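Local coordinates for regulatory protein LEU3 (Saccharomyces cerevisiae, PDB 2ER8), which binds everted CGG half-sites in DNA through a Zn2Cys6 binuclear cluster domain and controls the RNA levels of leucine-specific genes in yeast, at a contact of chain A with DNA. Numbering follows the deposited sequence.

Contact 1: a contact of chain A with DNA. Residues 2-5, 10, 16. With nucleotides of chain C; nucleotides of chain B.
The extended N-terminal stretch of the Zn2Cys6 DNA-binding fragment, residues 2-5, runs along the sugar-phosphate backbone, joined there by Arg10 from the short helix 7-11 and by Cys16 from a loop. The site illustrates backbone anchoring: the hydrogen bonds here go to phosphate oxygens and not to bases, and two successive phosphates of chain C are gripped largely by main-chain N-H groups. Ala5 N donates to OP1 of the DA7 phosphate over 3.0 Å. Arg10 reaches the same oxygen with its guanidinium. Its CG lies beside the backbone N, anti to the carbonyl carbon (chi1 -83°), and the chain then runs extended to NE, so that the flat group arrives edge-on. NH2 of Arg10 meets OP1 of DA7 at 2.9 Å, with the oxygen in the guanidinium plane and an almost straight bond of 169° at the hydrogen. This hydrogen bond is also a salt bridge, while NE of Arg10 adds a weak bond to OP2 of DA7 at 3.1 Å. An alanine here would remove the guanidinium, leaving OP1 to the Ala5 amide, and would probably loosen the hold on this phosphate. At the start of the segment, CB of Arg2, whose side chain is incompletely modelled, touches the deoxyribose C5' of DG10 in chain B at 3.8 Å. One nucleotide along chain C, a ligand of the zinc cluster anchors the next phosphate through its main chain: Cys16 N donates to OP2 of DC8 over 3.1 Å, at 170° at the hydrogen.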
loop_
_atom_site.group_PDB
_atom_site.type_symbol
_atom_site.label_atom_id
_atom_site.label_comp_id
_atom_site.label_asym_id
_atom_site.label_seq_id
_atom_site.Cartn_x
_atom_site.Cartn_y
_atom_site.Cartn_z
ATOM N N ARG A 2 -7.386 14.588 3.044
ATOM C CA ARG A 2 -6.807 13.716 4.067
ATOM C C ARG A 2 -5.607 14.441 4.696
ATOM O O ARG A 2 -5.085 15.434 4.137
ATOM C CB ARG A 2 -6.363 12.377 3.455
ATOM N N LYS A 3 -5.185 13.952 5.860
ATOM C CA LYS A 3 -4.062 14.537 6.592
ATOM C C LYS A 3 -2.784 13.767 6.280
ATOM O O LYS A 3 -2.679 12.590 6.639
ATOM C CB LYS A 3 -4.336 14.455 8.088
ATOM C CG LYS A 3 -5.729 14.858 8.476
ATOM C CD LYS A 3 -5.946 14.682 9.965
ATOM C CE LYS A 3 -7.415 14.862 10.310
ATOM N NZ LYS A 3 -7.950 16.143 9.765
ATOM N N PHE A 4 -1.818 14.412 5.622
ATOM C CA PHE A 4 -0.565 13.735 5.282
ATOM C C PHE A 4 0.432 13.679 6.467
ATOM O O PHE A 4 0.377 14.523 7.359
ATOM C CB PHE A 4 0.084 14.385 4.035
ATOM C CG PHE A 4 0.643 15.768 4.260
ATOM C CD1 PHE A 4 1.849 16.154 3.644
ATOM C CD2 PHE A 4 -0.034 16.691 5.056
ATOM C CE1 PHE A 4 2.373 17.428 3.815
ATOM C CE2 PHE A 4 0.477 17.974 5.237
ATOM C CZ PHE A 4 1.690 18.345 4.611
ATOM N N ALA A 5 1.309 12.668 6.487
ATOM C CA ALA A 5 2.313 12.501 7.545
ATOM C C ALA A 5 3.581 13.333 7.254
ATOM O O ALA A 5 3.892 13.682 6.098
ATOM C CB ALA A 5 2.666 11.056 7.685
ATOM N N ARG A 10 7.078 9.576 7.388
ATOM C CA ARG A 10 6.974 8.897 6.082
ATOM C C ARG A 10 8.201 8.058 5.788
ATOM O O ARG A 10 8.104 6.950 5.292
ATOM C CB ARG A 10 6.833 9.887 4.948
ATOM C CG ARG A 10 5.433 10.352 4.767
ATOM C CD ARG A 10 5.298 11.122 3.505
ATOM N NE ARG A 10 3.896 11.416 3.271
ATOM C CZ ARG A 10 3.478 12.201 2.295
ATOM N NH1 ARG A 10 4.374 12.750 1.481
ATOM N NH2 ARG A 10 2.184 12.444 2.145
ATOM N N CYS A 16 2.193 9.086 12.321
ATOM C CA CYS A 16 2.481 10.494 12.517
ATOM C C CYS A 16 1.223 11.224 12.923
ATOM O O CYS A 16 0.175 11.067 12.318
ATOM C CB CYS A 16 3.040 11.098 11.237
ATOM S SG CYS A 16 2.968 12.861 11.174
ATOM P P DA C 7 0.629 9.606 3.862
ATOM O OP1 DA C 7 0.557 11.055 4.110
ATOM O OP2 DA C 7 1.961 8.990 3.611
ATOM O "O5'" DA C 7 -0.024 8.840 5.093
ATOM C "C5'" DA C 7 -1.326 9.154 5.499
ATOM C "C4'" DA C 7 -1.841 8.127 6.475
ATOM O "O4'" DA C 7 -1.921 6.836 5.818
ATOM C "C3'" DA C 7 -0.915 7.914 7.669
ATOM O "O3'" DA C 7 -1.689 7.562 8.829
ATOM C "C2'" DA C 7 -0.009 6.796 7.192
ATOM C "C1'" DA C 7 -0.973 5.941 6.358
ATOM N N9 DA C 7 -0.410 5.182 5.251
ATOM C C8 DA C 7 0.448 5.663 4.296
ATOM N N7 DA C 7 0.862 4.759 3.436
ATOM C C5 DA C 7 0.207 3.594 3.829
ATOM C C6 DA C 7 0.235 2.262 3.306
ATOM N N6 DA C 7 0.972 1.888 2.250
ATOM N N1 DA C 7 -0.523 1.329 3.925
ATOM C C2 DA C 7 -1.244 1.714 5.015
ATOM N N3 DA C 7 -1.345 2.937 5.603
ATOM C C4 DA C 7 -0.585 3.842 4.944
ATOM P P DC C 8 -1.013 7.586 10.290
ATOM O OP1 DC C 8 -1.817 8.331 11.320
ATOM O OP2 DC C 8 0.432 7.925 10.024
ATOM O "O5'" DC C 8 -1.082 6.066 10.693
ATOM C "C5'" DC C 8 -1.038 5.130 9.660
ATOM C "C4'" DC C 8 -0.947 3.748 10.226
ATOM O "O4'" DC C 8 -0.476 2.890 9.167
ATOM C "C3'" DC C 8 0.086 3.635 11.334
ATOM O "O3'" DC C 8 -0.412 2.614 12.208
ATOM C "C2'" DC C 8 1.367 3.337 10.566
ATOM C "C1'" DC C 8 0.867 2.507 9.390
ATOM N N1 DC C 8 1.582 2.664 8.106
ATOM C C2 DC C 8 1.605 1.583 7.250
ATOM O O2 DC C 8 0.964 0.566 7.571
ATOM N N3 DC C 8 2.302 1.663 6.087
ATOM C C4 DC C 8 2.951 2.782 5.774
ATOM N N4 DC C 8 3.639 2.799 4.626
ATOM C C5 DC C 8 2.919 3.927 6.622
ATOM C C6 DC C 8 2.227 3.823 7.775
ATOM P P DG B 10 -10.758 10.910 5.267
ATOM O OP1 DG B 10 -9.907 12.079 5.673
ATOM O OP2 DG B 10 -12.092 10.674 5.897
ATOM O "O5'" DG B 10 -11.030 11.058 3.710
ATOM C "C5'" DG B 10 -9.942 11.211 2.819
ATOM C "C4'" DG B 10 -10.429 11.597 1.446
ATOM O "O4'" DG B 10 -10.777 10.415 0.692
ATOM C "C3'" DG B 10 -11.707 12.428 1.488
ATOM O "O3'" DG B 10 -11.689 13.312 0.366
ATOM C "C2'" DG B 10 -12.801 11.373 1.445
ATOM C "C1'" DG B 10 -12.184 10.346 0.514
ATOM N N9 DG B 10 -12.593 8.951 0.670
ATOM C C8 DG B 10 -13.302 8.402 1.708
ATOM N N7 DG B 10 -13.505 7.115 1.563
ATOM C C5 DG B 10 -12.899 6.790 0.350
ATOM C C6 DG B 10 -12.788 5.519 -0.357
ATOM O O6 DG B 10 -13.238 4.401 -0.042
ATOM N N1 DG B 10 -12.074 5.654 -1.542
ATOM C C2 DG B 10 -11.545 6.828 -2.014
ATOM N N2 DG B 10 -10.890 6.763 -3.182
ATOM N N3 DG B 10 -11.648 7.997 -1.391
ATOM C C4 DG B 10 -12.328 7.907 -0.220
#

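Contact 2: a contact of chain A with DNA. Residues 13, 44-49. With nucleotides of chain B.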
loop_
_atom_site.group_PDB
_atom_site.type_symbol
_atom_site.label_atom_id
_atom_site.label_comp_id
_atom_site.label_asym_id
_atom_site.label_seq_id
_atom_site.Cartn_x
_atom_site.Cartn_y
_atom_site.Cartn_z
ATOM N N LYS A 13 7.862 5.167 7.904
ATOM C CA LYS A 13 6.571 4.498 7.801
ATOM C C LYS A 13 5.971 4.358 9.187
ATOM O O LYS A 13 5.354 3.345 9.505
ATOM C CB LYS A 13 6.719 3.116 7.169
ATOM C CG LYS A 13 6.943 3.129 5.693
ATOM C CD LYS A 13 6.925 1.713 5.144
ATOM C CE LYS A 13 6.948 1.717 3.648
ATOM N NZ LYS A 13 6.785 0.354 3.044
ATOM N N ARG A 44 9.495 8.569 0.415
ATOM C CA ARG A 44 10.459 7.879 1.268
ATOM C C ARG A 44 11.715 7.583 0.481
ATOM O O ARG A 44 11.818 7.914 -0.689
ATOM C CB ARG A 44 9.842 6.564 1.752
ATOM C CG ARG A 44 10.480 5.970 2.953
ATOM C CD ARG A 44 9.802 4.708 3.360
ATOM N NE ARG A 44 10.633 3.565 3.043
ATOM C CZ ARG A 44 11.764 3.261 3.666
ATOM N NH1 ARG A 44 12.220 4.006 4.652
ATOM N NH2 ARG A 44 12.437 2.194 3.302
ATOM N N THR A 45 12.686 6.964 1.129
ATOM C CA THR A 45 13.916 6.589 0.447
ATOM C C THR A 45 14.432 5.283 1.049
ATOM O O THR A 45 14.600 5.182 2.260
ATOM C CB THR A 45 14.995 7.710 0.511
ATOM O OG1 THR A 45 16.287 7.111 0.641
ATOM C CG2 THR A 45 14.744 8.677 1.646
ATOM N N TYR A 46 14.620 4.294 0.185
ATOM C CA TYR A 46 15.055 2.943 0.606
ATOM C C TYR A 46 16.566 2.912 0.919
ATOM O O TYR A 46 17.399 2.822 0.014
ATOM C CB TYR A 46 14.647 1.911 -0.466
ATOM C CG TYR A 46 13.164 1.675 -0.385
ATOM C CD1 TYR A 46 12.284 2.698 -0.728
ATOM C CD2 TYR A 46 12.628 0.463 0.012
ATOM C CE1 TYR A 46 10.905 2.569 -0.630
ATOM C CE2 TYR A 46 11.226 0.302 0.133
ATOM C CZ TYR A 46 10.364 1.363 -0.177
ATOM O OH TYR A 46 9.007 1.228 -0.033
ATOM N N LYS A 47 16.894 2.961 2.207
ATOM C CA LYS A 47 18.262 2.983 2.684
ATOM C C LYS A 47 19.082 1.750 2.343
ATOM O O LYS A 47 20.122 1.853 1.721
ATOM C CB LYS A 47 18.274 3.175 4.201
ATOM C CG LYS A 47 17.487 4.378 4.687
ATOM C CD LYS A 47 17.993 5.680 4.079
ATOM C CE LYS A 47 17.795 6.851 5.038
ATOM N NZ LYS A 47 18.598 6.703 6.279
ATOM N N ARG A 48 18.598 0.588 2.765
ATOM C CA ARG A 48 19.262 -0.707 2.566
ATOM C C ARG A 48 19.689 -0.936 1.120
ATOM O O ARG A 48 20.776 -1.458 0.848
ATOM C CB ARG A 48 18.324 -1.822 3.030
ATOM C CG ARG A 48 19.004 -3.063 3.568
ATOM C CD ARG A 48 18.030 -3.851 4.441
ATOM N NE ARG A 48 17.637 -3.104 5.636
ATOM C CZ ARG A 48 16.753 -3.538 6.534
ATOM N NH1 ARG A 48 16.163 -4.706 6.372
ATOM N NH2 ARG A 48 16.470 -2.820 7.612
ATOM N N ALA A 49 18.822 -0.552 0.191
ATOM C CA ALA A 49 19.132 -0.681 -1.226
ATOM C C ALA A 49 20.328 0.222 -1.575
ATOM O O ALA A 49 21.378 -0.259 -2.018
ATOM C CB ALA A 49 17.921 -0.285 -2.045
ATOM P P DC B 2 17.558 4.374 8.852
ATOM O OP1 DC B 2 18.944 4.706 8.389
ATOM O OP2 DC B 2 16.467 5.415 8.753
ATOM O "O5'" DC B 2 17.122 3.044 8.086
ATOM C "C5'" DC B 2 16.198 2.161 8.697
ATOM C "C4'" DC B 2 15.942 0.949 7.833
ATOM O "O4'" DC B 2 15.078 0.112 8.619
ATOM C "C3'" DC B 2 15.165 1.242 6.556
ATOM O "O3'" DC B 2 15.494 0.275 5.534
ATOM C "C2'" DC B 2 13.723 1.159 7.027
ATOM C "C1'" DC B 2 13.782 0.086 8.092
ATOM N N1 DC B 2 12.891 0.273 9.223
ATOM C C2 DC B 2 12.154 -0.850 9.702
ATOM O O2 DC B 2 12.348 -1.978 9.174
ATOM N N3 DC B 2 11.281 -0.677 10.728
ATOM C C4 DC B 2 11.110 0.539 11.257
ATOM N N4 DC B 2 10.221 0.673 12.238
ATOM C C5 DC B 2 11.858 1.683 10.803
ATOM C C6 DC B 2 12.728 1.505 9.795
ATOM P P DC B 3 15.166 0.583 3.965
ATOM O OP1 DC B 3 16.245 0.042 3.063
ATOM O OP2 DC B 3 14.727 2.020 3.797
ATOM O "O5'" DC B 3 13.922 -0.375 3.742
ATOM C "C5'" DC B 3 13.196 -0.814 4.856
ATOM C "C4'" DC B 3 12.423 -2.056 4.514
ATOM O "O4'" DC B 3 11.588 -2.288 5.656
ATOM C "C3'" DC B 3 11.480 -1.882 3.340
ATOM O "O3'" DC B 3 11.191 -3.201 2.862
ATOM C "C2'" DC B 3 10.266 -1.264 4.007
ATOM C "C1'" DC B 3 10.255 -1.938 5.359
ATOM N N1 DC B 3 9.755 -1.122 6.473
ATOM C C2 DC B 3 8.974 -1.765 7.450
ATOM O O2 DC B 3 8.724 -2.981 7.321
ATOM N N3 DC B 3 8.518 -1.052 8.500
ATOM C C4 DC B 3 8.802 0.243 8.601
ATOM N N4 DC B 3 8.313 0.893 9.671
ATOM C C5 DC B 3 9.596 0.927 7.611
ATOM C C6 DC B 3 10.045 0.210 6.573
ATOM P P DG B 4 10.805 -3.445 1.321
ATOM O OP1 DG B 4 12.045 -3.766 0.563
ATOM O OP2 DG B 4 9.907 -2.355 0.850
ATOM O "O5'" DG B 4 9.939 -4.768 1.389
ATOM C "C5'" DG B 4 10.428 -5.885 2.084
ATOM C "C4'" DG B 4 9.279 -6.745 2.545
ATOM O "O4'" DG B 4 8.556 -6.080 3.618
ATOM C "C3'" DG B 4 8.248 -6.936 1.435
ATOM O "O3'" DG B 4 7.613 -8.210 1.596
ATOM C "C2'" DG B 4 7.297 -5.769 1.652
ATOM C "C1'" DG B 4 7.269 -5.652 3.174
ATOM N N9 DG B 4 7.028 -4.301 3.705
ATOM C C8 DG B 4 7.548 -3.136 3.206
ATOM N N7 DG B 4 7.188 -2.080 3.888
ATOM C C5 DG B 4 6.377 -2.572 4.893
ATOM C C6 DG B 4 5.696 -1.886 5.931
ATOM O O6 DG B 4 5.689 -0.691 6.168
ATOM N N1 DG B 4 4.972 -2.745 6.733
ATOM C C2 DG B 4 4.912 -4.093 6.566
ATOM N N2 DG B 4 4.152 -4.718 7.454
ATOM N N3 DG B 4 5.547 -4.768 5.604
ATOM C C4 DG B 4 6.257 -3.946 4.804
#
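Sequence reading and phosphate binding are divided here between two parts of the chain: Lys13, in the loop after helix 7-11 of the Zn2Cys6 domain, enters the major groove, while residues 44-48, leading into helix 47-66, follow the backbone of the same strand. Lys13 has CG beside its backbone N (chi1 -75°) and is extended from there to the tip. Its NZ donates to N7 on the Hoogsteen edge of DG4 at 2.6 Å, and a weaker bond goes to the neighbouring O6. The aliphatic stem is used as well: CD of Lys13 lies over the face of the DC3 pyrimidine, 4.0 Å from the ring centroid, a CH-pi contact that may steady the chain across the C-G step.

Positive charge and a helix start converge on the DC3 phosphate. Lys47 N donates to OP2 of DC3 at 2.8 Å, and Arg48 N to OP1 of the same phosphate, so the first turn of helix 47-66 presents its amides to both oxygens; the helix dipole would be expected to reinforce this attraction. Arg44, bent at chi3 (107°), brings its guanidinium to OP2 of DC3, a charge pairing whose modelled closeness is not reliable. Its NH2 also sits 3.6 Å above the plane of the Tyr46 ring, over its centre, an arrangement that would favour a cation on the ring face. Tyr46 in turn sets its edge toward the DG4 phosphate. Lys47, folded along its chain, sends NZ back to OP1 of DC2 at 2.9 Å, a salt bridge one phosphate upstream. Arg48, bent at chi3, runs its side chain along the DC2 sugar. Together these contacts let the protein read a guanine while fastening the start of its long helix to the DNA.

Contact 1 and contact 2 have their C-alpha centres about 18 Å apart and share no residue. They are nevertheless coupled through the Zn2Cys6 domain, since Arg10 in contact 1 and Lys13 in contact 2 lie three positions apart in sequence. The protein thus spans both strands: contact 1 holds mainly chain C by its phosphates, whereas contact 2 holds chain B by a base and by its backbone. Fixing both strands around the base-contacting Lys13 would be expected to set the domain's orientation in the major groove. The deposited assembly contains two copies of the protein, consistent with recognition of paired everted CGG half-sites.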